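Putative acetoin utilization protein, acetoin dehydrogenase (Thermus thermophilus, PDB 5AWE) is of unknown function but, with two CBS domains and an ACT domain, probably acts as a ligand-responsive regulatory protein, perhaps linked to acetoin use. Local coordinates at residues Pro16-Leu21 and Leu75-Val80; Arg142-Ile147 and Arg180-Val185; Asp146-Pro151 and Ala200-Val205. All coordinates share one frame; numbering follows the deposited sequence.

Interaction 1 of 3, residues Pro16-Leu21 and Leu75-Val80; sequences PDTPVL and LTVREV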
ATOM      1  N   PRO A  16     -10.395 -20.548  -8.742  1.00 30.36           N
ATOM      2  CA  PRO A  16     -11.005 -19.734  -7.684  1.00 30.97           C
ATOM      3  C   PRO A  16     -10.109 -19.493  -6.462  1.00 32.99           C
ATOM      4  O   PRO A  16     -10.184 -18.438  -5.824  1.00 33.02           O
ATOM      5  CB  PRO A  16     -12.271 -20.510  -7.321  1.00 30.17           C
ATOM      6  CG  PRO A  16     -12.558 -21.359  -8.523  1.00 30.58           C
ATOM      7  CD  PRO A  16     -11.215 -21.726  -9.073  1.00 27.96           C
ATOM      8  N   ASP A  17      -9.271 -20.470  -6.134  1.00 33.33           N
ATOM      9  CA  ASP A  17      -8.420 -20.367  -4.957  1.00 34.17           C
ATOM     10  C   ASP A  17      -7.090 -19.715  -5.291  1.00 33.75           C
ATOM     11  O   ASP A  17      -6.250 -19.528  -4.416  1.00 34.85           O
ATOM     12  CB  ASP A  17      -8.181 -21.749  -4.344  1.00 40.28           C
ATOM     13  CG  ASP A  17      -9.412 -22.298  -3.642  1.00 50.64           C
ATOM     14  OD1 ASP A  17     -10.338 -21.504  -3.350  1.00 58.81           O
ATOM     15  OD2 ASP A  17      -9.456 -23.522  -3.382  1.00 55.36           O
ATOM     16  N   THR A  18      -6.895 -19.374  -6.558  1.00 32.06           N
ATOM     17  CA  THR A  18      -5.747 -18.560  -6.942  1.00 32.55           C
ATOM     18  C   THR A  18      -5.776 -17.254  -6.138  1.00 32.68           C
ATOM     19  O   THR A  18      -6.815 -16.602  -6.040  1.00 32.29           O
ATOM     20  CB  THR A  18      -5.792 -18.219  -8.451  1.00 30.65           C
ATOM     21  OG1 THR A  18      -5.833 -19.433  -9.211  1.00 31.03           O
ATOM     22  CG2 THR A  18      -4.571 -17.410  -8.855  1.00 24.69           C
ATOM     23  N   PRO A  19      -4.635 -16.862  -5.545  1.00 32.61           N
ATOM     24  CA  PRO A  19      -4.613 -15.618  -4.765  1.00 32.42           C
ATOM     25  C   PRO A  19      -4.752 -14.422  -5.699  1.00 32.50           C
ATOM     26  O   PRO A  19      -4.161 -14.406  -6.780  1.00 32.05           O
ATOM     27  CB  PRO A  19      -3.244 -15.638  -4.074  1.00 34.06           C
ATOM     28  CG  PRO A  19      -2.770 -17.059  -4.174  1.00 31.95           C
ATOM     29  CD  PRO A  19      -3.352 -17.577  -5.465  1.00 33.50           C
ATOM     30  N   VAL A  20      -5.530 -13.427  -5.282  1.00 32.35           N
ATOM     31  CA  VAL A  20      -5.757 -12.243  -6.094  1.00 33.59           C
ATOM     32  C   VAL A  20      -4.454 -11.670  -6.641  1.00 34.88           C
ATOM     33  O   VAL A  20      -4.375 -11.313  -7.820  1.00 34.81           O
ATOM     34  CB  VAL A  20      -6.512 -11.143  -5.286  1.00 34.57           C
ATOM     35  CG1 VAL A  20      -6.529  -9.826  -6.057  1.00 28.74           C
ATOM     36  CG2 VAL A  20      -7.948 -11.589  -5.022  1.00 35.45           C
ATOM     37  N   LEU A  21      -3.425 -11.591  -5.799  1.00 35.60           N
ATOM     38  CA  LEU A  21      -2.186 -10.942  -6.220  1.00 37.45           C
ATOM     39  C   LEU A  21      -1.378 -11.783  -7.200  1.00 37.17           C
ATOM     40  O   LEU A  21      -0.577 -11.254  -7.969  1.00 36.83           O
ATOM     41  CB  LEU A  21      -1.327 -10.564  -5.004  1.00 38.81           C
ATOM     42  CG  LEU A  21      -1.049 -11.587  -3.903  1.00 43.08           C
ATOM     43  CD1 LEU A  21       0.041 -12.564  -4.336  1.00 42.34           C
ATOM     44  CD2 LEU A  21      -0.626 -10.838  -2.644  1.00 46.03           C
ATOM     45  N   LEU A  75      -6.723 -12.617  -0.020  1.00 31.20           N
ATOM     46  CA  LEU A  75      -7.948 -12.602  -0.811  1.00 31.24           C
ATOM     47  C   LEU A  75      -7.766 -13.522  -2.025  1.00 30.19           C
ATOM     48  O   LEU A  75      -6.730 -13.483  -2.690  1.00 29.16           O
ATOM     49  CB  LEU A  75      -8.263 -11.174  -1.271  1.00 30.29           C
ATOM     50  CG  LEU A  75      -9.650 -10.880  -1.853  1.00 33.52           C
ATOM     51  CD1 LEU A  75     -10.723 -11.124  -0.801  1.00 29.19           C
ATOM     52  CD2 LEU A  75      -9.704  -9.429  -2.321  1.00 28.06           C
ATOM     53  N   THR A  76      -8.768 -14.357  -2.296  1.00 30.33           N
ATOM     54  CA  THR A  76      -8.717 -15.281  -3.432  1.00 29.55           C
ATOM     55  C   THR A  76      -9.621 -14.836  -4.581  1.00 28.81           C
ATOM     56  O   THR A  76     -10.580 -14.094  -4.376  1.00 28.26           O
ATOM     57  CB  THR A  76      -9.138 -16.702  -3.011  1.00 30.15           C
ATOM     58  OG1 THR A  76     -10.515 -16.700  -2.604  1.00 27.74           O
ATOM     59  CG2 THR A  76      -8.273 -17.184  -1.851  1.00 30.80           C
ATOM     60  N   VAL A  77      -9.306 -15.307  -5.785  1.00 28.97           N
ATOM     61  CA  VAL A  77     -10.094 -15.010  -6.985  1.00 29.12           C
ATOM     62  C   VAL A  77     -11.590 -15.273  -6.801  1.00 29.25           C
ATOM     63  O   VAL A  77     -12.429 -14.546  -7.337  1.00 27.46           O
ATOM     64  CB  VAL A  77      -9.568 -15.835  -8.192  1.00 30.39           C
ATOM     65  CG1 VAL A  77     -10.525 -15.752  -9.360  1.00 28.79           C
ATOM     66  CG2 VAL A  77      -8.200 -15.311  -8.611  1.00 30.21           C
ATOM     67  N   ARG A  78     -11.919 -16.304  -6.028  1.00 30.93           N
ATOM     68  CA  ARG A  78     -13.310 -16.676  -5.807  1.00 32.28           C
ATOM     69  C   ARG A  78     -14.132 -15.542  -5.205  1.00 32.82           C
ATOM     70  O   ARG A  78     -15.319 -15.422  -5.486  1.00 32.53           O
ATOM     71  CB  ARG A  78     -13.395 -17.902  -4.896  1.00 32.20           C
ATOM     72  CG  ARG A  78     -14.800 -18.489  -4.807  1.00 32.86           C
ATOM     73  CD  ARG A  78     -14.912 -19.546  -3.714  1.00 43.40           C
ATOM     74  NE  ARG A  78     -13.860 -20.558  -3.803  1.00 48.37           N
ATOM     75  CZ  ARG A  78     -13.915 -21.623  -4.597  1.00 49.39           C
ATOM     76  NH1 ARG A  78     -14.973 -21.816  -5.377  1.00 47.30           N
ATOM     77  NH2 ARG A  78     -12.914 -22.494  -4.610  1.00 47.88           N
ATOM     78  N   GLU A  79     -13.491 -14.712  -4.387  1.00 33.84           N
ATOM     79  CA  GLU A  79     -14.185 -13.669  -3.638  1.00 34.61           C
ATOM     80  C   GLU A  79     -14.456 -12.418  -4.465  1.00 34.63           C
ATOM     81  O   GLU A  79     -15.201 -11.532  -4.040  1.00 35.21           O
ATOM     82  CB  GLU A  79     -13.373 -13.297  -2.393  1.00 36.46           C
ATOM     83  CG  GLU A  79     -13.123 -14.481  -1.460  1.00 50.55           C
ATOM     84  CD  GLU A  79     -12.374 -14.092  -0.200  1.00 62.00           C
ATOM     85  OE1 GLU A  79     -11.354 -14.750   0.118  1.00 66.40           O
ATOM     86  OE2 GLU A  79     -12.807 -13.133   0.475  1.00 69.01           O
ATOM     87  N   VAL A  80     -13.855 -12.341  -5.648  1.00 32.91           N
ATOM     88  CA  VAL A  80     -14.007 -11.154  -6.484  1.00 30.45           C
ATOM     89  C   VAL A  80     -14.481 -11.462  -7.906  1.00 28.31           C
ATOM     90  O   VAL A  80     -14.745 -10.547  -8.683  1.00 27.87           O
ATOM     91  CB  VAL A  80     -12.678 -10.364  -6.564  1.00 30.70           C
ATOM     92  CG1 VAL A  80     -12.269  -9.901  -5.172  1.00 28.76           C
ATOM     93  CG2 VAL A  80     -11.585 -11.242  -7.171  1.00 26.29           C
TER
HETATM   94  O   HOH W   1     -11.592 -19.064  -1.701  1.00 53.65           O
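Arg78 lies across Pro16 and reaches the carboxylate of Asp17. Its CB rests 3.4 Å from Pro16 O, and its CG is anti to the backbone N (chi1 -170°), skirting Pro16 CB at 4.1 Å. The chain bends at chi3 (-51°), which sets NE; beyond it CZ lies 3.4 Å from Pro16 CB, which sits over the centre of one guanidinium face. At the tip, NH2 donates to Asp17 OD1 (3.0 Å) in a salt bridge. The acceptor lies close to the guanidinium plane, whereas NH2 comes from above the carboxylate plane, the two groups being turned 68° apart. A water bound to Asp17 OD1 and Thr76 OG1 also takes a weak bond from Arg78 NE, and NH2 has a second, long, weak ionic partner in Glu39. Three backbone hydrogen bonds also join the segments. Arg78 N donates to Pro16 O (2.8 Å), Val77 N to Thr18 O (2.8 Å), and Val20 N to Leu75 O (2.9 Å) as helix 20-30 begins after its N-cap, Pro19. Beside this last bond Val20 CG2 meets Leu75 CG at 3.7 Å. The salt bridge closes the outer end of the contact, the valine-leucine pair its inner end. Residues 75-80, at the start of the second CBS repeat, pack on the first, consistent with the pairing of repeats in tandem CBS modules. Pro16 and Val77 pack on Val37 of strand 34-39, Val77 also on Val47 of strand 42-48, and Val20 and Val80 on Leu52 of helix 49-53.

Interaction 2 of 3, residues Arg142-Ile147 and Arg180-Val185; sequences RITVDI and RLVMRV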
ATOM      1  N   ARG A 142     -15.097   6.212 -50.308  1.00 22.41           N
ATOM      2  CA  ARG A 142     -16.205   6.155 -49.373  1.00 22.86           C
ATOM      3  C   ARG A 142     -17.299   7.107 -49.858  1.00 23.21           C
ATOM      4  O   ARG A 142     -17.119   8.325 -49.883  1.00 23.79           O
ATOM      5  CB  ARG A 142     -15.713   6.553 -47.984  1.00 20.23           C
ATOM      6  CG  ARG A 142     -16.777   6.583 -46.908  1.00 24.13           C
ATOM      7  CD  ARG A 142     -16.205   7.196 -45.639  1.00 25.22           C
ATOM      8  NE  ARG A 142     -17.077   7.046 -44.483  1.00 17.26           N
ATOM      9  CZ  ARG A 142     -17.934   7.972 -44.071  1.00 21.82           C
ATOM     10  NH1 ARG A 142     -18.038   9.116 -44.732  1.00 19.18           N
ATOM     11  NH2 ARG A 142     -18.661   7.770 -42.974  1.00 21.92           N
ATOM     12  N   ILE A 143     -18.433   6.545 -50.257  1.00 23.71           N
ATOM     13  CA  ILE A 143     -19.493   7.329 -50.875  1.00 23.14           C
ATOM     14  C   ILE A 143     -20.746   7.285 -50.014  1.00 24.74           C
ATOM     15  O   ILE A 143     -21.325   6.218 -49.805  1.00 25.00           O
ATOM     16  CB  ILE A 143     -19.833   6.785 -52.293  1.00 22.69           C
ATOM     17  CG1 ILE A 143     -18.577   6.811 -53.174  1.00 14.61           C
ATOM     18  CG2 ILE A 143     -20.950   7.618 -52.939  1.00 16.33           C
ATOM     19  CD1 ILE A 143     -18.772   6.186 -54.544  1.00 20.36           C
ATOM     20  N   THR A 144     -21.157   8.440 -49.507  1.00 25.40           N
ATOM     21  CA  THR A 144     -22.484   8.564 -48.920  1.00 25.64           C
ATOM     22  C   THR A 144     -23.448   8.933 -50.031  1.00 27.01           C
ATOM     23  O   THR A 144     -23.245   9.925 -50.728  1.00 28.48           O
ATOM     24  CB  THR A 144     -22.546   9.660 -47.851  1.00 23.62           C
ATOM     25  OG1 THR A 144     -21.583   9.386 -46.828  1.00 25.66           O
ATOM     26  CG2 THR A 144     -23.929   9.703 -47.224  1.00 19.77           C
ATOM     27  N   VAL A 145     -24.492   8.127 -50.200  1.00 26.72           N
ATOM     28  CA  VAL A 145     -25.468   8.368 -51.247  1.00 26.19           C
ATOM     29  C   VAL A 145     -26.878   8.144 -50.725  1.00 27.08           C
ATOM     30  O   VAL A 145     -27.128   7.209 -49.957  1.00 27.72           O
ATOM     31  CB  VAL A 145     -25.205   7.447 -52.463  1.00 28.08           C
ATOM     32  CG1 VAL A 145     -25.016   6.011 -52.001  1.00 29.26           C
ATOM     33  CG2 VAL A 145     -26.362   7.532 -53.448  1.00 23.01           C
ATOM     34  N   ASP A 146     -27.791   9.017 -51.136  1.00 26.15           N
ATOM     35  CA  ASP A 146     -29.193   8.902 -50.766  1.00 26.60           C
ATOM     36  C   ASP A 146     -29.985   8.311 -51.918  1.00 28.32           C
ATOM     37  O   ASP A 146     -30.076   8.908 -52.996  1.00 29.98           O
ATOM     38  CB  ASP A 146     -29.766  10.275 -50.408  1.00 26.60           C
ATOM     39  CG  ASP A 146     -29.254  10.791 -49.080  1.00 27.49           C
ATOM     40  OD1 ASP A 146     -28.805   9.971 -48.248  1.00 30.66           O
ATOM     41  OD2 ASP A 146     -29.297  12.018 -48.862  1.00 25.05           O
ATOM     42  N   ILE A 147     -30.557   7.135 -51.691  1.00 27.72           N
ATOM     43  CA  ILE A 147     -31.392   6.492 -52.692  1.00 27.36           C
ATOM     44  C   ILE A 147     -32.818   6.476 -52.176  1.00 28.05           C
ATOM     45  O   ILE A 147     -33.047   6.535 -50.962  1.00 28.60           O
ATOM     46  CB  ILE A 147     -30.946   5.035 -52.952  1.00 28.06           C
ATOM     47  CG1 ILE A 147     -30.976   4.240 -51.641  1.00 28.05           C
ATOM     48  CG2 ILE A 147     -29.554   5.017 -53.571  1.00 21.40           C
ATOM     49  CD1 ILE A 147     -30.730   2.748 -51.816  1.00 25.39           C
ATOM     50  N   ARG A 180     -30.122   6.593 -46.525  1.00 22.26           N
ATOM     51  CA  ARG A 180     -28.773   7.139 -46.700  1.00 21.19           C
ATOM     52  C   ARG A 180     -27.674   6.098 -46.497  1.00 21.03           C
ATOM     53  O   ARG A 180     -27.451   5.615 -45.384  1.00 19.99           O
ATOM     54  CB  ARG A 180     -28.529   8.313 -45.749  1.00 20.99           C
ATOM     55  CG  ARG A 180     -27.061   8.755 -45.716  1.00 21.11           C
ATOM     56  CD  ARG A 180     -26.925  10.174 -45.234  1.00 18.44           C
ATOM     57  NE  ARG A 180     -27.688  11.088 -46.075  1.00 22.65           N
ATOM     58  CZ  ARG A 180     -27.846  12.381 -45.812  1.00 30.85           C
ATOM     59  NH1 ARG A 180     -27.291  12.912 -44.727  1.00 26.85           N
ATOM     60  NH2 ARG A 180     -28.564  13.144 -46.630  1.00 26.04           N
ATOM     61  N   LEU A 181     -26.979   5.777 -47.585  1.00 19.86           N
ATOM     62  CA  LEU A 181     -26.012   4.688 -47.582  1.00 19.34           C
ATOM     63  C   LEU A 181     -24.582   5.203 -47.504  1.00 19.98           C
ATOM     64  O   LEU A 181     -24.223   6.184 -48.162  1.00 19.94           O
ATOM     65  CB  LEU A 181     -26.177   3.833 -48.850  1.00 15.87           C
ATOM     66  CG  LEU A 181     -27.598   3.334 -49.131  1.00 15.07           C
ATOM     67  CD1 LEU A 181     -27.632   2.614 -50.471  1.00  7.16           C
ATOM     68  CD2 LEU A 181     -28.059   2.413 -47.997  1.00 14.64           C
ATOM     69  N   VAL A 182     -23.767   4.536 -46.698  1.00 18.39           N
ATOM     70  CA  VAL A 182     -22.327   4.716 -46.785  1.00 18.86           C
ATOM     71  C   VAL A 182     -21.781   3.498 -47.513  1.00 19.73           C
ATOM     72  O   VAL A 182     -21.957   2.353 -47.077  1.00 19.10           O
ATOM     73  CB  VAL A 182     -21.681   4.865 -45.368  1.00 19.19           C
ATOM     74  CG1 VAL A 182     -20.171   4.999 -45.481  1.00 17.26           C
ATOM     75  CG2 VAL A 182     -22.242   6.100 -44.677  1.00 17.97           C
HETATM   76  N   MSE A 183     -21.145   3.748 -48.648  1.00 19.78           N
HETATM   77  CA  MSE A 183     -20.800   2.678 -49.574  1.00 20.97           C
HETATM   78  C   MSE A 183     -19.314   2.773 -49.862  1.00 19.66           C
HETATM   79  O   MSE A 183     -18.796   3.855 -50.116  1.00 19.85           O
HETATM   80  CB  MSE A 183     -21.606   2.830 -50.879  1.00 26.35           C
HETATM   81  CG  MSE A 183     -21.497   1.653 -51.853  1.00 34.95           C
HETATM   82 SE   MSE A 183     -22.204   2.015 -53.499  1.00 52.60          SE
HETATM   83  CE  MSE A 183     -22.906   0.546 -53.848  1.00 41.11           C
ATOM     84  N   ARG A 184     -18.620   1.645 -49.801  1.00 20.27           N
ATOM     85  CA  ARG A 184     -17.217   1.624 -50.169  1.00 19.63           C
ATOM     86  C   ARG A 184     -17.044   0.861 -51.457  1.00 19.36           C
ATOM     87  O   ARG A 184     -17.485  -0.278 -51.578  1.00 20.15           O
ATOM     88  CB  ARG A 184     -16.378   1.008 -49.043  1.00 19.51           C
ATOM     89  CG  ARG A 184     -16.140   1.993 -47.917  1.00 17.23           C
ATOM     90  CD  ARG A 184     -15.532   1.365 -46.690  1.00 13.58           C
ATOM     91  NE  ARG A 184     -15.472   2.344 -45.602  1.00 21.98           N
ATOM     92  CZ  ARG A 184     -14.503   3.249 -45.455  1.00 20.31           C
ATOM     93  NH1 ARG A 184     -13.502   3.307 -46.325  1.00 18.76           N
ATOM     94  NH2 ARG A 184     -14.531   4.095 -44.435  1.00 18.34           N
ATOM     95  N   VAL A 185     -16.426   1.512 -52.432  1.00 20.42           N
ATOM     96  CA  VAL A 185     -16.248   0.927 -53.749  1.00 21.28           C
ATOM     97  C   VAL A 185     -14.765   0.916 -54.086  1.00 23.41           C
ATOM     98  O   VAL A 185     -14.014   1.795 -53.649  1.00 21.74           O
ATOM     99  CB  VAL A 185     -17.018   1.728 -54.825  1.00 24.52           C
ATOM    100  CG1 VAL A 185     -18.536   1.650 -54.553  1.00 16.08           C
ATOM    101  CG2 VAL A 185     -16.545   3.185 -54.826  1.00 19.47           C
TER
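Leu181 and Ile147 meet at about a right angle, CD1 against CD1 at 3.4 Å. Val145 lies alongside Leu181, its CG1 4.0 Å from the leucine CB, and farther along, Ile143 CD1 touches Val185 CG2 at 3.7 Å. Four backbone hydrogen bonds join the antiparallel strands, in two reciprocal pairs: Ile143 with Met183 (a selenomethionine) and Val145 with Leu181. These four residues turn their side chains to one face of the sheet; Arg142, Thr144, Asp146, Arg180, Val182 and Arg184 occupy the other. Val182 CG1 sits over the rim of one face of the Arg142 guanidinium. Arg142 NE and Arg184 NH2 come within 3.9 Å of each other despite their like charge; Glu95 of the third subunit bridges both, and Arg184 NH1 also donates to Gly210 O. At the polar end Arg180 grips Asp146 side-on: NE donates to OD1 (2.7 Å) and NH2 to OD2 (2.6 Å), both acceptors using syn lone pairs, with the two flat groups only 11° apart. A bend at chi3 (-58°) brings NE to OD1, while CD lies against Thr144 CG2 at 3.6 Å. An alanine in place of Arg180 removes both N-H donors and would probably leave the buried Asp146 carboxylate poorly neutralised and freer to turn. Helix 153-158 packs through Met157 on Leu181 and Met183, and strands 141-148 and 178-186 are the central pair of the four-stranded antiparallel sheet of a ferredoxin-like ACT domain.

Interaction 3 of 3, residues Asp146-Pro151 and Ala200-Val205; sequences DIPDVP and AGERVV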
ATOM      1  N   ASP A 146     -27.791   9.017 -51.136  1.00 26.15           N
ATOM      2  CA  ASP A 146     -29.193   8.902 -50.766  1.00 26.60           C
ATOM      3  C   ASP A 146     -29.985   8.311 -51.918  1.00 28.32           C
ATOM      4  O   ASP A 146     -30.076   8.908 -52.996  1.00 29.98           O
ATOM      5  CB  ASP A 146     -29.766  10.275 -50.408  1.00 26.60           C
ATOM      6  CG  ASP A 146     -29.254  10.791 -49.080  1.00 27.49           C
ATOM      7  OD1 ASP A 146     -28.805   9.971 -48.248  1.00 30.66           O
ATOM      8  OD2 ASP A 146     -29.297  12.018 -48.862  1.00 25.05           O
ATOM      9  N   ILE A 147     -30.557   7.135 -51.691  1.00 27.72           N
ATOM     10  CA  ILE A 147     -31.392   6.492 -52.692  1.00 27.36           C
ATOM     11  C   ILE A 147     -32.818   6.476 -52.176  1.00 28.05           C
ATOM     12  O   ILE A 147     -33.047   6.535 -50.962  1.00 28.60           O
ATOM     13  CB  ILE A 147     -30.946   5.035 -52.952  1.00 28.06           C
ATOM     14  CG1 ILE A 147     -30.976   4.240 -51.641  1.00 28.05           C
ATOM     15  CG2 ILE A 147     -29.554   5.017 -53.571  1.00 21.40           C
ATOM     16  CD1 ILE A 147     -30.730   2.748 -51.816  1.00 25.39           C
ATOM     17  N   PRO A 148     -33.800   6.413 -53.085  1.00 27.23           N
ATOM     18  CA  PRO A 148     -35.193   6.391 -52.625  1.00 27.34           C
ATOM     19  C   PRO A 148     -35.354   5.166 -51.734  1.00 27.89           C
ATOM     20  O   PRO A 148     -34.685   4.156 -51.949  1.00 27.80           O
ATOM     21  CB  PRO A 148     -36.003   6.272 -53.918  1.00 25.35           C
ATOM     22  CG  PRO A 148     -35.086   6.753 -54.989  1.00 24.89           C
ATOM     23  CD  PRO A 148     -33.702   6.355 -54.553  1.00 27.87           C
ATOM     24  N   ASP A 149     -36.216   5.243 -50.728  1.00 29.22           N
ATOM     25  CA  ASP A 149     -36.392   4.090 -49.859  1.00 32.47           C
ATOM     26  C   ASP A 149     -37.523   3.182 -50.327  1.00 33.50           C
ATOM     27  O   ASP A 149     -38.413   2.831 -49.547  1.00 34.51           O
ATOM     28  CB  ASP A 149     -36.629   4.531 -48.408  1.00 37.64           C
ATOM     29  CG  ASP A 149     -38.000   5.147 -48.188  1.00 39.53           C
ATOM     30  OD1 ASP A 149     -38.504   5.850 -49.091  1.00 42.31           O
ATOM     31  OD2 ASP A 149     -38.568   4.928 -47.097  1.00 38.14           O
ATOM     32  N   VAL A 150     -37.482   2.808 -51.605  1.00 32.39           N
ATOM     33  CA  VAL A 150     -38.359   1.766 -52.130  1.00 32.31           C
ATOM     34  C   VAL A 150     -37.528   0.512 -52.368  1.00 31.57           C
ATOM     35  O   VAL A 150     -36.367   0.590 -52.766  1.00 31.43           O
ATOM     36  CB  VAL A 150     -39.039   2.196 -53.453  1.00 35.47           C
ATOM     37  CG1 VAL A 150     -39.834   3.481 -53.236  1.00 35.79           C
ATOM     38  CG2 VAL A 150     -37.991   2.385 -54.547  1.00 36.63           C
ATOM     39  N   PRO A 151     -38.124  -0.666 -52.147  1.00 31.23           N
ATOM     40  CA  PRO A 151     -37.445  -1.959 -52.323  1.00 31.65           C
ATOM     41  C   PRO A 151     -36.434  -2.093 -53.464  1.00 31.49           C
ATOM     42  O   PRO A 151     -35.346  -2.634 -53.266  1.00 33.73           O
ATOM     43  CB  PRO A 151     -38.598  -2.957 -52.441  1.00 33.10           C
ATOM     44  CG  PRO A 151     -39.704  -2.312 -51.652  1.00 34.82           C
ATOM     45  CD  PRO A 151     -39.571  -0.835 -51.922  1.00 29.09           C
ATOM     46  N   ALA A 200     -26.823   8.947 -63.342  1.00 45.52           N
ATOM     47  CA  ALA A 200     -27.925   7.995 -63.316  1.00 44.14           C
ATOM     48  C   ALA A 200     -29.026   8.487 -62.382  1.00 43.33           C
ATOM     49  O   ALA A 200     -29.889   7.713 -61.968  1.00 42.68           O
ATOM     50  CB  ALA A 200     -27.424   6.625 -62.862  1.00 43.85           C
ATOM     51  N   GLY A 201     -28.976   9.770 -62.033  1.00 43.03           N
ATOM     52  CA  GLY A 201     -30.028  10.372 -61.230  1.00 43.03           C
ATOM     53  C   GLY A 201     -29.991  10.082 -59.736  1.00 43.15           C
ATOM     54  O   GLY A 201     -30.943  10.387 -59.013  1.00 43.10           O
ATOM     55  N   GLU A 202     -28.903   9.488 -59.259  1.00 42.12           N
ATOM     56  CA  GLU A 202     -28.786   9.203 -57.835  1.00 40.99           C
ATOM     57  C   GLU A 202     -28.300  10.455 -57.100  1.00 39.43           C
ATOM     58  O   GLU A 202     -27.671  11.331 -57.697  1.00 38.74           O
ATOM     59  CB  GLU A 202     -27.814   8.042 -57.615  1.00 41.13           C
ATOM     60  CG  GLU A 202     -28.231   7.088 -56.513  1.00 39.70           C
ATOM     61  CD  GLU A 202     -29.474   6.291 -56.868  1.00 38.67           C
ATOM     62  OE1 GLU A 202     -30.522   6.506 -56.223  1.00 38.40           O
ATOM     63  OE2 GLU A 202     -29.403   5.449 -57.791  1.00 33.43           O
ATOM     64  N   ARG A 203     -28.596  10.536 -55.806  1.00 37.82           N
ATOM     65  CA  ARG A 203     -28.319  11.747 -55.042  1.00 36.15           C
ATOM     66  C   ARG A 203     -27.059  11.618 -54.188  1.00 34.68           C
ATOM     67  O   ARG A 203     -27.112  11.117 -53.065  1.00 34.36           O
ATOM     68  CB  ARG A 203     -29.515  12.081 -54.147  1.00 38.92           C
ATOM     69  CG  ARG A 203     -29.533  13.519 -53.666  1.00 46.67           C
ATOM     70  CD  ARG A 203     -30.654  13.786 -52.674  1.00 52.54           C
ATOM     71  NE  ARG A 203     -30.254  14.598 -51.517  1.00 58.96           N
ATOM     72  CZ  ARG A 203     -29.108  15.277 -51.400  1.00 61.90           C
ATOM     73  NH1 ARG A 203     -28.199  15.272 -52.370  1.00 61.98           N
ATOM     74  NH2 ARG A 203     -28.865  15.970 -50.294  1.00 61.58           N
ATOM     75  N   VAL A 204     -25.931  12.089 -54.717  1.00 32.30           N
ATOM     76  CA  VAL A 204     -24.634  11.847 -54.093  1.00 31.96           C
ATOM     77  C   VAL A 204     -24.302  12.898 -53.038  1.00 32.16           C
ATOM     78  O   VAL A 204     -24.012  14.048 -53.361  1.00 31.99           O
ATOM     79  CB  VAL A 204     -23.501  11.818 -55.150  1.00 33.09           C
ATOM     80  CG1 VAL A 204     -22.151  11.608 -54.469  1.00 31.74           C
ATOM     81  CG2 VAL A 204     -23.758  10.701 -56.159  1.00 29.17           C
ATOM     82  N   VAL A 205     -24.332  12.486 -51.775  1.00 32.14           N
ATOM     83  CA  VAL A 205     -24.174  13.409 -50.661  1.00 32.46           C
ATOM     84  C   VAL A 205     -22.730  13.876 -50.488  1.00 32.78           C
ATOM     85  O   VAL A 205     -22.470  15.080 -50.414  1.00 33.38           O
ATOM     86  CB  VAL A 205     -24.658  12.767 -49.343  1.00 34.61           C
ATOM     87  CG1 VAL A 205     -24.540  13.765 -48.207  1.00 36.46           C
ATOM     88  CG2 VAL A 205     -26.101  12.302 -49.491  1.00 29.72           C
TER
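Asp146 is joined to Arg203 by a straight backbone bond, Asp146 N donating to Arg203 O at 2.9 Å and 171°, in a hydrogen-bonded antiparallel pair. Around this bond the packing is close. The CB of Arg203 lies 3.4 Å from Asp146 O. Two residues after Arg203, Val205 crosses the carboxylate of Asp146 and sets CG2 3.3 Å from OD2. Just before the strand, Glu202, its chain bent at chi2 (68°), folds its acid back over the apolar branch of Ile147, OE1 reaching CG2 at 3.2 Å and also lying 3.6 Å from Pro148 CD. The exposed Arg203 side chain is held more loosely. It runs beside that of Asp146, pointing the same way, but its NE stays 3.8 Å from OD2, which lies over a face of the guanidinium; with the planes 81° apart, charge alone links them and no N-H is aimed at the oxygen. The firm ionic partner of Asp146 is Arg180, so the more distant charge of Arg203 probably adds only a weak stabilising effect. The contact sets strand 203-209 along one side of strand 141-148, with strand 178-186 on its other flank. Helix 193-199 ends in a Schellman motif at Gly201 and leads through Glu202 into strand 203-209, outermost in this chain's sheet, while helix 153-158 packs Leu154 and Met157 on Ile147, Met157 also meeting Glu202.

Overall arrangement
Interactions 2 and 3 form one continuous piece of the ACT sheet. Strand 141-148 lies in the middle, pairing with 178-186 in one and 203-209 in the other, and Asp146 and Ile147 take part in both. Their centres are 9 Å apart, and a probable hydrogen bond from Val205 N to Thr144 O (3.0 Å) carries the pairing on between them. Interaction 1 belongs to the CBS part, on the opposite side of the chain's centre: its centre lies 51 Å from that of interaction 2 and 58 Å from that of interaction 3, without contact. The chain closes it before the ACT sheet begins, consistent with separate CBS and ACT modules.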